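Local coordinates for protein-tyrosine-phosphatase (Vibrio vulnificus, PDB 7DHF) that probably removes phosphate from phosphotyrosine in proteins, as a low-molecular-weight protein tyrosine phosphatase, at residues A[19-22]-A[23-27]; A[56-59]-A[60-63]; A[77-80]-A[81-85]; A[102-105]-A[106-109]; A[111-114]-A[115-119]. The protein carries 1 engineered substitution. All coordinates share one frame; numbering follows the deposited sequence.

The five contacts follow one another along the chain around a four-stranded parallel sheet, strands in the order 34-39, 7-12, 85-88, 108-110. Contact 1 sits on helix 18-29; contact 2, on the C-terminal part of helix 54-61 and the residues after it, is about 11 Å away, centre to centre, and touches it through Thr21 and Ala56. Contacts 3 and 4, about 9 Å apart by centres, lead into neighbouring strands 85-88 and 108-110, probably tied by hydrogen bonds Ser77-Glu103 and Tyr83-Lys107, across the chain's centre from contact 2. Contact 5 follows strand 108-110, its Phe111 packing on Gly22. Contact 1 thus serves the phosphate site; 3, 4 and 5 shape connections around the sheet.

Contact 1 (A[19-22]-A[23-27]). With PO4 (phosphate ion), chain E.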
loop_
_atom_site.group_PDB
_atom_site.type_symbol
_atom_site.label_atom_id
_atom_site.label_comp_id
_atom_site.label_asym_id
_atom_site.label_seq_id
_atom_site.Cartn_x
_atom_site.Cartn_y
_atom_site.Cartn_z
ATOM N N SER A 19 0.168 3.593 0.391
ATOM C CA SER A 19 -0.333 2.297 0.829
ATOM C C SER A 19 -1.847 2.297 1.035
ATOM O O SER A 19 -2.498 1.314 0.659
ATOM C CB SER A 19 0.445 1.751 2.035
ATOM O OG SER A 19 0.532 2.675 3.096
ATOM N N PRO A 20 -2.469 3.353 1.585
ATOM C CA PRO A 20 -3.943 3.366 1.578
ATOM C C PRO A 20 -4.524 3.434 0.179
ATOM O O PRO A 20 -5.562 2.816 -0.089
ATOM C CB PRO A 20 -4.304 4.595 2.425
ATOM C CG PRO A 20 -3.102 5.443 2.414
ATOM C CD PRO A 20 -1.930 4.503 2.334
ATOM N N THR A 21 -3.888 4.178 -0.726
ATOM C CA THR A 21 -4.364 4.224 -2.105
ATOM C C THR A 21 -4.299 2.842 -2.741
ATOM O O THR A 21 -5.276 2.369 -3.331
ATOM C CB THR A 21 -3.551 5.241 -2.911
ATOM O OG1 THR A 21 -3.714 6.549 -2.345
ATOM C CG2 THR A 21 -4.006 5.273 -4.367
ATOM N N GLY A 22 -3.150 2.173 -2.619
ATOM C CA GLY A 22 -3.021 0.834 -3.168
ATOM C C GLY A 22 -3.998 -0.147 -2.550
ATOM O O GLY A 22 -4.550 -1.005 -3.242
ATOM N N GLU A 23 -4.217 -0.039 -1.237
ATOM C CA GLU A 23 -5.222 -0.868 -0.575
ATOM C C GLU A 23 -6.572 -0.748 -1.267
ATOM O O GLU A 23 -7.201 -1.752 -1.614
ATOM C CB GLU A 23 -5.353 -0.459 0.895
ATOM C CG GLU A 23 -6.504 -1.147 1.643
ATOM C CD GLU A 23 -6.872 -0.457 2.941
ATOM O OE1 GLU A 23 -5.960 0.005 3.655
ATOM O OE2 GLU A 23 -8.084 -0.373 3.243
ATOM N N ARG A 24 -7.046 0.485 -1.451
ATOM C CA ARG A 24 -8.406 0.691 -1.933
ATOM C C ARG A 24 -8.523 0.436 -3.432
ATOM O O ARG A 24 -9.547 -0.077 -3.892
ATOM C CB ARG A 24 -8.885 2.095 -1.564
ATOM C CG ARG A 24 -8.889 2.371 -0.063
ATOM C CD ARG A 24 -9.863 1.473 0.693
ATOM N NE ARG A 24 -9.844 1.743 2.132
ATOM C CZ ARG A 24 -10.547 2.701 2.731
ATOM N NH1 ARG A 24 -11.344 3.496 2.028
ATOM N NH2 ARG A 24 -10.450 2.867 4.042
ATOM N N VAL A 25 -7.493 0.778 -4.207
ATOM C CA VAL A 25 -7.498 0.437 -5.629
ATOM C C VAL A 25 -7.562 -1.073 -5.804
ATOM O O VAL A 25 -8.380 -1.594 -6.572
ATOM C CB VAL A 25 -6.277 1.048 -6.341
ATOM C CG1 VAL A 25 -6.166 0.525 -7.774
ATOM C CG2 VAL A 25 -6.364 2.567 -6.340
ATOM N N LEU A 26 -6.707 -1.800 -5.081
ATOM C CA LEU A 26 -6.698 -3.253 -5.190
ATOM C C LEU A 26 -7.998 -3.853 -4.668
ATOM O O LEU A 26 -8.516 -4.819 -5.238
ATOM C CB LEU A 26 -5.492 -3.814 -4.439
ATOM C CG LEU A 26 -5.062 -5.241 -4.778
ATOM C CD1 LEU A 26 -4.654 -5.368 -6.241
ATOM C CD2 LEU A 26 -3.918 -5.672 -3.874
ATOM N N GLN A 27 -8.541 -3.296 -3.583
ATOM C CA GLN A 27 -9.781 -3.828 -3.029
ATOM C C GLN A 27 -10.915 -3.721 -4.040
ATOM O O GLN A 27 -11.746 -4.630 -4.151
ATOM C CB GLN A 27 -10.136 -3.091 -1.739
ATOM C CG GLN A 27 -11.351 -3.651 -1.014
ATOM C CD GLN A 27 -11.123 -5.065 -0.514
ATOM O OE1 GLN A 27 -10.668 -5.269 0.612
ATOM N NE2 GLN A 27 -11.439 -6.049 -1.350
HETATM P P PO4 E . 2.874 5.937 2.402
HETATM O O1 PO4 E . 2.315 7.055 3.257
HETATM O O2 PO4 E . 2.934 6.426 0.974
HETATM O O3 PO4 E . 1.927 4.766 2.514
HETATM O O4 PO4 E . 4.258 5.582 2.896
#
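Thr21 and Val25 stand side by side on one face of a helix, the two side chains pointing the same way, with CG2 of Thr21 4.1 Å from CG2 of Val25. This is the close side: Tyr135 of helix 128-146 covers both residues, and Thr21 OG1 turns back to the carbonyl of Cys17. Val25 N meets Thr21 O at 2.9 Å with a nearly straight N-H...O angle of 170°, while Leu26 N reaches Gly22 O at 2.9 Å in the same i to i+4 pattern. On the partly exposed side, Glu23 and Arg24 form a salt bridge, Arg24 NE to Glu23 OE2, 3.0 Å. The carboxylate oxygen lies in the guanidinium plane, but the nitrogen comes from above the carboxylate plane. Both groups have further partners: Glu23 OE1 bonds Ser37, and Arg24 NH1 donates to the carbonyls of Asp66 and Glu68. At the N-terminal end of the helix, Ser19 OG lies between its backbone N and carbonyl carbon (chi1 52°), which lets one residue grip the phosphate twice. Its OG is 2.6 Å and its N 3.0 Å from phosphate O3, and Asn15 also bonds the hydroxyl. The backbone N-H groups of Val13, Gly14, Ile16, Cys17 and Arg18 hold the same ion, beside the engineered Ala12 at the predicted nucleophile position: this is the phosphate-binding P-loop of low-molecular-weight tyrosine phosphatases, running into helix 18-29.

Contact 2 (A[56-59]-A[60-63])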
loop_
_atom_site.group_PDB
_atom_site.type_symbol
_atom_site.label_atom_id
_atom_site.label_comp_id
_atom_site.label_asym_id
_atom_site.label_seq_id
_atom_site.Cartn_x
_atom_site.Cartn_y
_atom_site.Cartn_z
ATOM N N ALA A 56 -4.354 12.571 -1.623
ATOM C CA ALA A 56 -4.496 11.178 -2.034
ATOM C C ALA A 56 -5.966 10.789 -2.132
ATOM O O ALA A 56 -6.376 10.111 -3.081
ATOM C CB ALA A 56 -3.755 10.261 -1.062
ATOM N N ILE A 57 -6.780 11.218 -1.164
ATOM C CA ILE A 57 -8.212 10.939 -1.224
ATOM C C ILE A 57 -8.824 11.577 -2.462
ATOM O O ILE A 57 -9.617 10.951 -3.176
ATOM C CB ILE A 57 -8.908 11.420 0.066
ATOM C CG1 ILE A 57 -8.341 10.692 1.290
ATOM C CG2 ILE A 57 -10.420 11.216 -0.036
ATOM C CD1 ILE A 57 -8.904 11.170 2.623
ATOM N N GLU A 58 -8.463 12.831 -2.738
ATOM C CA GLU A 58 -9.068 13.560 -3.849
ATOM C C GLU A 58 -8.727 12.903 -5.183
ATOM O O GLU A 58 -9.606 12.688 -6.024
ATOM C CB GLU A 58 -8.587 15.011 -3.818
ATOM C CG GLU A 58 -9.110 15.893 -4.939
ATOM C CD GLU A 58 -10.468 16.487 -4.610
ATOM O OE1 GLU A 58 -11.292 15.784 -3.987
ATOM O OE2 GLU A 58 -10.704 17.662 -4.957
ATOM N N VAL A 59 -7.445 12.594 -5.401
ATOM C CA VAL A 59 -7.035 11.981 -6.662
ATOM C C VAL A 59 -7.736 10.643 -6.858
ATOM O O VAL A 59 -8.202 10.325 -7.958
ATOM C CB VAL A 59 -5.500 11.851 -6.724
ATOM C CG1 VAL A 59 -5.069 10.990 -7.902
ATOM C CG2 VAL A 59 -4.859 13.229 -6.821
ATOM N N ALA A 60 -7.817 9.835 -5.800
ATOM C CA ALA A 60 -8.516 8.559 -5.911
ATOM C C ALA A 60 -9.997 8.773 -6.195
ATOM O O ALA A 60 -10.590 8.064 -7.016
ATOM C CB ALA A 60 -8.323 7.745 -4.633
ATOM N N LYS A 61 -10.608 9.761 -5.536
ATOM C CA LYS A 61 -12.027 10.030 -5.740
ATOM C C LYS A 61 -12.312 10.404 -7.190
ATOM O O LYS A 61 -13.350 10.025 -7.745
ATOM C CB LYS A 61 -12.479 11.141 -4.792
ATOM C CG LYS A 61 -13.963 11.462 -4.855
ATOM C CD LYS A 61 -14.324 12.524 -3.829
ATOM C CE LYS A 61 -15.800 12.881 -3.877
ATOM N NZ LYS A 61 -16.153 13.901 -2.851
ATOM N N GLU A 62 -11.402 11.150 -7.820
ATOM C CA GLU A 62 -11.560 11.495 -9.228
ATOM C C GLU A 62 -11.527 10.266 -10.124
ATOM O O GLU A 62 -11.918 10.352 -11.292
ATOM C CB GLU A 62 -10.464 12.475 -9.643
ATOM C CG GLU A 62 -10.579 13.831 -8.966
ATOM C CD GLU A 62 -9.400 14.738 -9.256
ATOM O OE1 GLU A 62 -8.450 14.286 -9.928
ATOM O OE2 GLU A 62 -9.425 15.903 -8.808
ATOM N N ASN A 63 -11.058 9.129 -9.605
ATOM C CA ASN A 63 -11.061 7.866 -10.332
ATOM C C ASN A 63 -12.044 6.866 -9.731
ATOM O O ASN A 63 -11.956 5.668 -10.013
ATOM C CB ASN A 63 -9.649 7.283 -10.373
ATOM C CG ASN A 63 -8.695 8.139 -11.179
ATOM O OD1 ASN A 63 -8.590 7.989 -12.396
ATOM N ND2 ASN A 63 -7.989 9.040 -10.506
#
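Asn63 turns its CG anti to its own carbonyl carbon (chi1 -66°), and chi2 of -87° swings the amide back so that ND2 faces the carbonyl of Val59. The resulting hydrogen bond, Asn63 ND2 to Val59 O, is 2.9 Å long, and the acceptor lies close to the amide plane. A side-chain donor thus serves a backbone carbonyl one turn back, while Asn63 N itself turns to Ala60 O at 2.8 Å. Upstream the ladder is regular: Ala60 N bonds Ala56 O, Lys61 N bonds Ile57 O at 2.8 Å, and Glu62 N bonds Glu58 O at 3.0 Å. Glu58 and Glu62, one turn apart on the exposed side, cross obliquely with their carboxylate planes 38° apart. The Glu58 chain is bent, and the contact between them runs from its CG to Glu62 OE2 at 3.9 Å. The two OE2 atoms are 4.4 Å apart, a like-charge proximity probably eased by the salt bridge from Glu62 OE2 to Lys128. The buried side is apolar: Ala56 and Val59 pack on Phe131 of helix 128-146, Val59 and Asn63 also touch Tyr135, and Ala60 rests on Val65 and Val67. Together these contacts seat helix 54-61 against the long C-terminal helix 128-146 of the low-molecular-weight phosphatase fold.

Contact 3 (A[77-80]-A[81-85])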
loop_
_atom_site.group_PDB
_atom_site.type_symbol
_atom_site.label_atom_id
_atom_site.label_comp_id
_atom_site.label_asym_id
_atom_site.label_seq_id
_atom_site.Cartn_x
_atom_site.Cartn_y
_atom_site.Cartn_z
ATOM N N SER A 77 4.920 -7.600 13.457
ATOM C CA SER A 77 5.006 -9.022 13.142
ATOM C C SER A 77 3.647 -9.694 13.280
ATOM O O SER A 77 3.259 -10.510 12.436
ATOM C CB SER A 77 6.029 -9.693 14.056
ATOM O OG SER A 77 6.005 -11.101 13.904
ATOM N N ALA A 78 2.905 -9.360 14.340
ATOM C CA ALA A 78 1.580 -9.940 14.527
ATOM C C ALA A 78 0.660 -9.595 13.361
ATOM O O ALA A 78 -0.109 -10.444 12.894
ATOM C CB ALA A 78 0.979 -9.458 15.846
ATOM N N LEU A 79 0.719 -8.351 12.880
ATOM C CA LEU A 79 -0.109 -7.965 11.744
ATOM C C LEU A 79 0.241 -8.789 10.510
ATOM O O LEU A 79 -0.650 -9.267 9.800
ATOM C CB LEU A 79 0.046 -6.471 11.459
ATOM C CG LEU A 79 -0.890 -5.908 10.388
ATOM C CD1 LEU A 79 -2.331 -5.899 10.888
ATOM C CD2 LEU A 79 -0.461 -4.512 9.976
ATOM N N CYS A 80 1.538 -8.966 10.239
ATOM C CA CYS A 80 1.952 -9.718 9.058
ATOM C C CYS A 80 1.414 -11.143 9.082
ATOM O O CYS A 80 1.110 -11.707 8.024
ATOM C CB CYS A 80 3.478 -9.744 8.957
ATOM S SG CYS A 80 4.238 -8.166 8.512
ATOM N N SER A 81 1.284 -11.741 10.269
ATOM C CA SER A 81 0.797 -13.111 10.364
ATOM C C SER A 81 -0.659 -13.240 9.933
ATOM O O SER A 81 -1.115 -14.356 9.666
ATOM C CB SER A 81 0.967 -13.640 11.791
ATOM O OG SER A 81 0.119 -12.961 12.701
ATOM N N GLN A 82 -1.391 -12.133 9.857
ATOM C CA GLN A 82 -2.799 -12.161 9.488
ATOM C C GLN A 82 -3.029 -12.100 7.984
ATOM O O GLN A 82 -4.183 -12.188 7.550
ATOM C CB GLN A 82 -3.538 -10.992 10.144
ATOM C CG GLN A 82 -3.417 -10.940 11.655
ATOM C CD GLN A 82 -4.189 -9.781 12.252
ATOM O OE1 GLN A 82 -3.612 -8.900 12.889
ATOM N NE2 GLN A 82 -5.501 -9.776 12.047
ATOM N N TYR A 83 -1.977 -11.951 7.182
ATOM C CA TYR A 83 -2.127 -11.752 5.748
ATOM C C TYR A 83 -1.311 -12.781 4.980
ATOM O O TYR A 83 -0.252 -13.227 5.430
ATOM C CB TYR A 83 -1.762 -10.309 5.355
ATOM C CG TYR A 83 -2.738 -9.335 5.966
ATOM C CD1 TYR A 83 -3.883 -8.953 5.285
ATOM C CD2 TYR A 83 -2.544 -8.845 7.251
ATOM C CE1 TYR A 83 -4.794 -8.089 5.854
ATOM C CE2 TYR A 83 -3.447 -7.980 7.828
ATOM C CZ TYR A 83 -4.572 -7.607 7.128
ATOM O OH TYR A 83 -5.475 -6.750 7.705
ATOM N N ASP A 84 -1.840 -13.167 3.819
ATOM C CA ASP A 84 -1.211 -14.167 2.966
ATOM C C ASP A 84 -0.179 -13.566 2.027
ATOM O O ASP A 84 0.756 -14.263 1.612
ATOM C CB ASP A 84 -2.275 -14.864 2.115
ATOM C CG ASP A 84 -3.371 -15.488 2.950
ATOM O OD1 ASP A 84 -3.048 -16.283 3.856
ATOM O OD2 ASP A 84 -4.556 -15.191 2.690
ATOM N N LEU A 85 -0.341 -12.296 1.671
ATOM C CA LEU A 85 0.510 -11.632 0.700
ATOM C C LEU A 85 0.748 -10.207 1.169
ATOM O O LEU A 85 -0.185 -9.528 1.608
ATOM C CB LEU A 85 -0.167 -11.606 -0.677
ATOM C CG LEU A 85 0.587 -10.913 -1.813
ATOM C CD1 LEU A 85 1.891 -11.632 -2.123
ATOM C CD2 LEU A 85 -0.292 -10.831 -3.051
#
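Leu79 and Tyr83 cross at a slant: the leucine CD1 methyl comes up to the ring at CE2, 3.9 Å away, and its CG lies a little farther from the same atom. The carbonyl of Leu79 approaches that ring differently, in its plane and at its edge, with O 3.2 Å from Tyr83 CD2. With CG anti to the backbone N (chi1 -173°), the end of the Leu79 chain comes back within reach of Tyr83, CD1 doing most of the touching. Gln82 runs across Leu79 at about a right angle, laying OE1 3.8 Å from CD1. Both Leu79 and Tyr83 also rest on Leu9 of strand 7-12, and Lys7 makes a cation-pi contact with the tyrosine ring, so this side faces the sheet. Here the short helix 77-80 leads through a type I beta turn, Cys80 to Tyr83, into strand 85-88 of the parallel sheet. The turn is closed by Tyr83 N to Cys80 O at 3.2 Å, with the donor above the carbonyl plane; Gln82 N bonds Leu79 O in a similar off-plane way. On the exposed side Ser81, in one of two conformers, turns its hydroxyl back to the carbonyl of Ala78: OG lies 2.5 Å from Ala78 O, a doubtfully short bond. Ser81 N bonds Ser77 O. The carbonyls of Cys80 and Tyr83 both receive Lys107 NZ, which ties the turn to the chain ahead of strand 108-110.

Contact 4 (A[102-105]-A[106-109]); sequences PEAR and GKTM
The carbonyl of Ala104 takes two protein donors from the residues that follow, Thr108 OG1 at 2.8 Å and Lys107 N at 3.2 Å. They arrive from opposite faces of the carbonyl plane, so the oxygen is clasped between a side chain and a backbone amide. Thr108 sets OG1 anti to its carbonyl carbon (chi1 -63°), turning the hydroxyl back to the preceding turn. A third direct bond, Thr108 N to Arg105 O at 3.2 Å, is nearly straight at nitrogen (167°), although the donor stands well above the carbonyl plane. These bonds steer the chain from the 3-10 turn 102-104 into strand 108-110, an edge strand of the four-stranded parallel sheet next to 85-88, completing the beta-alpha-beta unit of strand 85-88, helix 92-100 and strand 108-110. The apolar contact across the bend is Ala104 CB with Lys107 CE, 4.1 Å. Ala104 and Thr108 are both buried, touching Leu97 of helix 92-100 and Ile86 of strand 85-88. The extended lysine chain leads toward the 80-83 turn. On the exposed side, the Arg105 chain bends at chi3 (69°) and brings its guanidinium above Gly106, whose CA lies over one face, 3.8 Å from NH2. Three waters add bridged links. One water joins Glu103 O to Gly106 N, to which it is 2.8 Å; another donates to both Arg105 O and Thr108 O, and a third donates to Glu103 O and accepts a weak bond from Lys107 N.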
loop_
_atom_site.group_PDB
_atom_site.type_symbol
_atom_site.label_atom_id
_atom_site.label_comp_id
_atom_site.label_asym_id
_atom_site.label_seq_id
_atom_site.Cartn_x
_atom_site.Cartn_y
_atom_site.Cartn_z
ATOM N N PRO A 102 10.809 -11.066 10.255
ATOM C CA PRO A 102 11.646 -11.895 9.373
ATOM C C PRO A 102 10.904 -13.071 8.765
ATOM O O PRO A 102 11.217 -13.476 7.638
ATOM C CB PRO A 102 12.791 -12.350 10.290
ATOM C CG PRO A 102 12.262 -12.193 11.677
ATOM C CD PRO A 102 11.326 -11.028 11.634
ATOM N N GLU A 103 9.924 -13.628 9.475
ATOM C CA GLU A 103 9.146 -14.751 8.966
ATOM C C GLU A 103 8.291 -14.388 7.758
ATOM O O GLU A 103 7.773 -15.294 7.096
ATOM C CB GLU A 103 8.259 -15.336 10.073
ATOM C CG GLU A 103 7.153 -14.409 10.584
ATOM C CD GLU A 103 7.664 -13.315 11.504
ATOM O OE1 GLU A 103 8.836 -13.392 11.929
ATOM O OE2 GLU A 103 6.896 -12.376 11.799
ATOM N N ALA A 104 8.127 -13.102 7.455
ATOM C CA ALA A 104 7.266 -12.668 6.362
ATOM C C ALA A 104 8.006 -12.505 5.039
ATOM O O ALA A 104 7.386 -12.105 4.049
ATOM C CB ALA A 104 6.583 -11.347 6.729
ATOM N N ARG A 105 9.306 -12.810 4.994
ATOM C CA ARG A 105 10.065 -12.674 3.754
ATOM C C ARG A 105 9.374 -13.393 2.602
ATOM O O ARG A 105 9.222 -12.840 1.507
ATOM C CB ARG A 105 11.474 -13.240 3.951
ATOM C CG ARG A 105 12.380 -13.135 2.723
ATOM C CD ARG A 105 13.389 -14.274 2.668
ATOM N NE ARG A 105 12.755 -15.566 2.406
ATOM C CZ ARG A 105 12.421 -16.012 1.198
ATOM N NH1 ARG A 105 12.652 -15.275 0.119
ATOM N NH2 ARG A 105 11.849 -17.202 1.065
ATOM N N GLY A 106 8.947 -14.634 2.837
ATOM C CA GLY A 106 8.483 -15.471 1.745
ATOM C C GLY A 106 7.235 -14.956 1.060
ATOM O O GLY A 106 6.997 -15.267 -0.110
ATOM N N LYS A 107 6.416 -14.173 1.764
ATOM C CA LYS A 107 5.172 -13.671 1.194
ATOM C C LYS A 107 5.220 -12.183 0.869
ATOM O O LYS A 107 4.177 -11.598 0.561
ATOM C CB LYS A 107 3.992 -13.979 2.117
ATOM C CG LYS A 107 4.094 -13.370 3.498
ATOM C CD LYS A 107 3.005 -13.916 4.403
ATOM C CE LYS A 107 3.121 -13.364 5.808
ATOM N NZ LYS A 107 2.113 -13.972 6.717
ATOM N N THR A 108 6.397 -11.563 0.905
ATOM C CA THR A 108 6.538 -10.138 0.627
ATOM C C THR A 108 7.025 -9.950 -0.804
ATOM O O THR A 108 8.080 -10.472 -1.183
ATOM C CB THR A 108 7.491 -9.478 1.625
ATOM O OG1 THR A 108 6.947 -9.588 2.946
ATOM C CG2 THR A 108 7.696 -8.000 1.294
ATOM N N MET A 109 6.254 -9.202 -1.590
ATOM C CA MET A 109 6.540 -8.951 -2.994
ATOM C C MET A 109 6.354 -7.461 -3.270
ATOM O O MET A 109 5.926 -6.698 -2.401
ATOM C CB MET A 109 5.635 -9.820 -3.877
ATOM C CG MET A 109 5.718 -11.305 -3.528
ATOM S SD MET A 109 4.622 -12.351 -4.499
ATOM C CE MET A 109 4.830 -13.927 -3.674
HETATM O O HOH W 1 6.383 -15.505 4.659
HETATM O O HOH W 2 9.480 -16.409 4.967
HETATM O O HOH W 3 10.670 -10.903 0.081
#

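Contact 5 (A[111-114]-A[115-119])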
loop_
_atom_site.group_PDB
_atom_site.type_symbol
_atom_site.label_atom_id
_atom_site.label_comp_id
_atom_site.label_asym_id
_atom_site.label_seq_id
_atom_site.Cartn_x
_atom_site.Cartn_y
_atom_site.Cartn_z
ATOM N N PHE A 111 4.783 -4.132 -4.993
ATOM C CA PHE A 111 3.527 -3.664 -5.570
ATOM C C PHE A 111 3.670 -3.443 -7.072
ATOM O O PHE A 111 2.807 -3.857 -7.852
ATOM C CB PHE A 111 3.059 -2.384 -4.874
ATOM C CG PHE A 111 1.597 -2.103 -5.062
ATOM C CD1 PHE A 111 0.672 -2.517 -4.115
ATOM C CD2 PHE A 111 1.141 -1.442 -6.189
ATOM C CE1 PHE A 111 -0.675 -2.272 -4.287
ATOM C CE2 PHE A 111 -0.208 -1.194 -6.367
ATOM C CZ PHE A 111 -1.116 -1.609 -5.412
ATOM N N GLY A 112 4.767 -2.819 -7.498
ATOM C CA GLY A 112 4.987 -2.557 -8.908
ATOM C C GLY A 112 5.742 -3.649 -9.644
ATOM O O GLY A 112 6.436 -3.368 -10.625
ATOM N N GLN A 113 5.600 -4.903 -9.209
ATOM C CA GLN A 113 6.340 -5.984 -9.857
ATOM C C GLN A 113 6.067 -6.037 -11.355
ATOM O O GLN A 113 6.984 -6.272 -12.150
ATOM C CB GLN A 113 6.006 -7.334 -9.222
ATOM C CG GLN A 113 6.585 -8.491 -10.027
ATOM C CD GLN A 113 6.589 -9.818 -9.300
ATOM O OE1 GLN A 113 6.140 -9.931 -8.161
ATOM N NE2 GLN A 113 7.101 -10.840 -9.969
ATOM N N TRP A 114 4.820 -5.826 -11.761
ATOM C CA TRP A 114 4.403 -6.100 -13.130
ATOM C C TRP A 114 4.542 -4.902 -14.055
ATOM O O TRP A 114 4.215 -5.012 -15.242
ATOM C CB TRP A 114 2.964 -6.617 -13.124
ATOM C CG TRP A 114 2.833 -7.786 -12.215
ATOM C CD1 TRP A 114 2.114 -7.860 -11.058
ATOM C CD2 TRP A 114 3.477 -9.053 -12.369
ATOM N NE1 TRP A 114 2.263 -9.101 -10.487
ATOM C CE2 TRP A 114 3.094 -9.853 -11.276
ATOM C CE3 TRP A 114 4.336 -9.592 -13.332
ATOM C CZ2 TRP A 114 3.538 -11.162 -11.119
ATOM C CZ3 TRP A 114 4.776 -10.893 -13.175
ATOM C CH2 TRP A 114 4.377 -11.663 -12.076
ATOM N N ILE A 115 5.057 -3.782 -13.556
ATOM C CA ILE A 115 5.329 -2.616 -14.388
ATOM C C ILE A 115 6.831 -2.373 -14.411
ATOM O O ILE A 115 7.296 -1.244 -14.234
ATOM C CB ILE A 115 4.538 -1.378 -13.915
ATOM C CG1 ILE A 115 4.782 -1.098 -12.426
ATOM C CG2 ILE A 115 3.054 -1.581 -14.188
ATOM C CD1 ILE A 115 4.263 0.260 -11.961
ATOM N N GLY A 116 7.600 -3.437 -14.625
ATOM C CA GLY A 116 9.044 -3.329 -14.666
ATOM C C GLY A 116 9.723 -3.408 -13.321
ATOM O O GLY A 116 10.864 -2.949 -13.195
ATOM N N GLN A 117 9.064 -3.977 -12.315
ATOM C CA GLN A 117 9.605 -4.047 -10.959
ATOM C C GLN A 117 10.068 -2.667 -10.492
ATOM O O GLN A 117 11.187 -2.478 -10.010
ATOM C CB GLN A 117 10.705 -5.103 -10.859
ATOM C CG GLN A 117 10.210 -6.477 -11.288
ATOM C CD GLN A 117 11.164 -7.598 -10.944
ATOM O OE1 GLN A 117 11.024 -8.250 -9.913
ATOM N NE2 GLN A 117 12.130 -7.843 -11.821
ATOM N N LYS A 118 9.172 -1.698 -10.638
ATOM C CA LYS A 118 9.457 -0.295 -10.371
ATOM C C LYS A 118 8.990 0.093 -8.976
ATOM O O LYS A 118 7.913 -0.318 -8.532
ATOM C CB LYS A 118 8.731 0.592 -11.384
ATOM C CG LYS A 118 9.530 0.945 -12.630
ATOM C CD LYS A 118 8.644 1.553 -13.726
ATOM C CE LYS A 118 7.826 2.756 -13.259
ATOM N NZ LYS A 118 8.657 3.962 -13.007
ATOM N N ASP A 119 9.801 0.897 -8.293
ATOM C CA ASP A 119 9.368 1.529 -7.056
ATOM C C ASP A 119 8.339 2.612 -7.358
ATOM O O ASP A 119 8.341 3.221 -8.432
ATOM C CB ASP A 119 10.553 2.187 -6.349
ATOM C CG ASP A 119 11.520 1.184 -5.758
ATOM O OD1 ASP A 119 11.215 -0.026 -5.759
ATOM O OD2 ASP A 119 12.585 1.618 -5.271
HETATM O O HOH W 4 6.328 -0.820 -6.318
HETATM O O HOH W 5 7.203 -6.272 -14.858
#
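Ile115 brings CG1 against the carbonyl of Gly112, CG1 to O 3.3 Å, because chi1 of 54° places that branch between the backbone N and carbonyl carbon. Its own N bonds the same oxygen at 3.3 Å from above the carbonyl plane. Gly116 follows with phi/psi of 86°/21°, a backbone shape suited to glycine, and its N donates to a water (2.9 Å) that in turn donates to Gln113 O. Next, Gln117 N bonds Gln113 O directly at 3.1 Å, and Gln117 CG packs beside that carbonyl, 3.3 Å from the oxygen. Gln113 O is thereby held by a backbone amide and a water. The loop so formed lies between strand 108-110 and helix 128-146, the region following the last strand of the low-molecular-weight phosphatase fold; it folds back on itself, with Gln113 and Gln117 CA atoms only 4.0 Å apart. Lys118 completes the return: its N reaches Gly112 O at 3.2 Å from the face opposite to the one used by Ile115 N, giving that carbonyl two protein donors. Lys118 O accepts from a water held by Gly112 N, a bridge between the two ends of the fold-back. Asp119 OD1 accepts from Lys91 N outside the loop. Within 111-114, Gln113 CG sits 3.9 Å above the centre of the Trp114 ring, which also makes an edge-to-face contact with Trp145 and a cation-pi contact with Lys148.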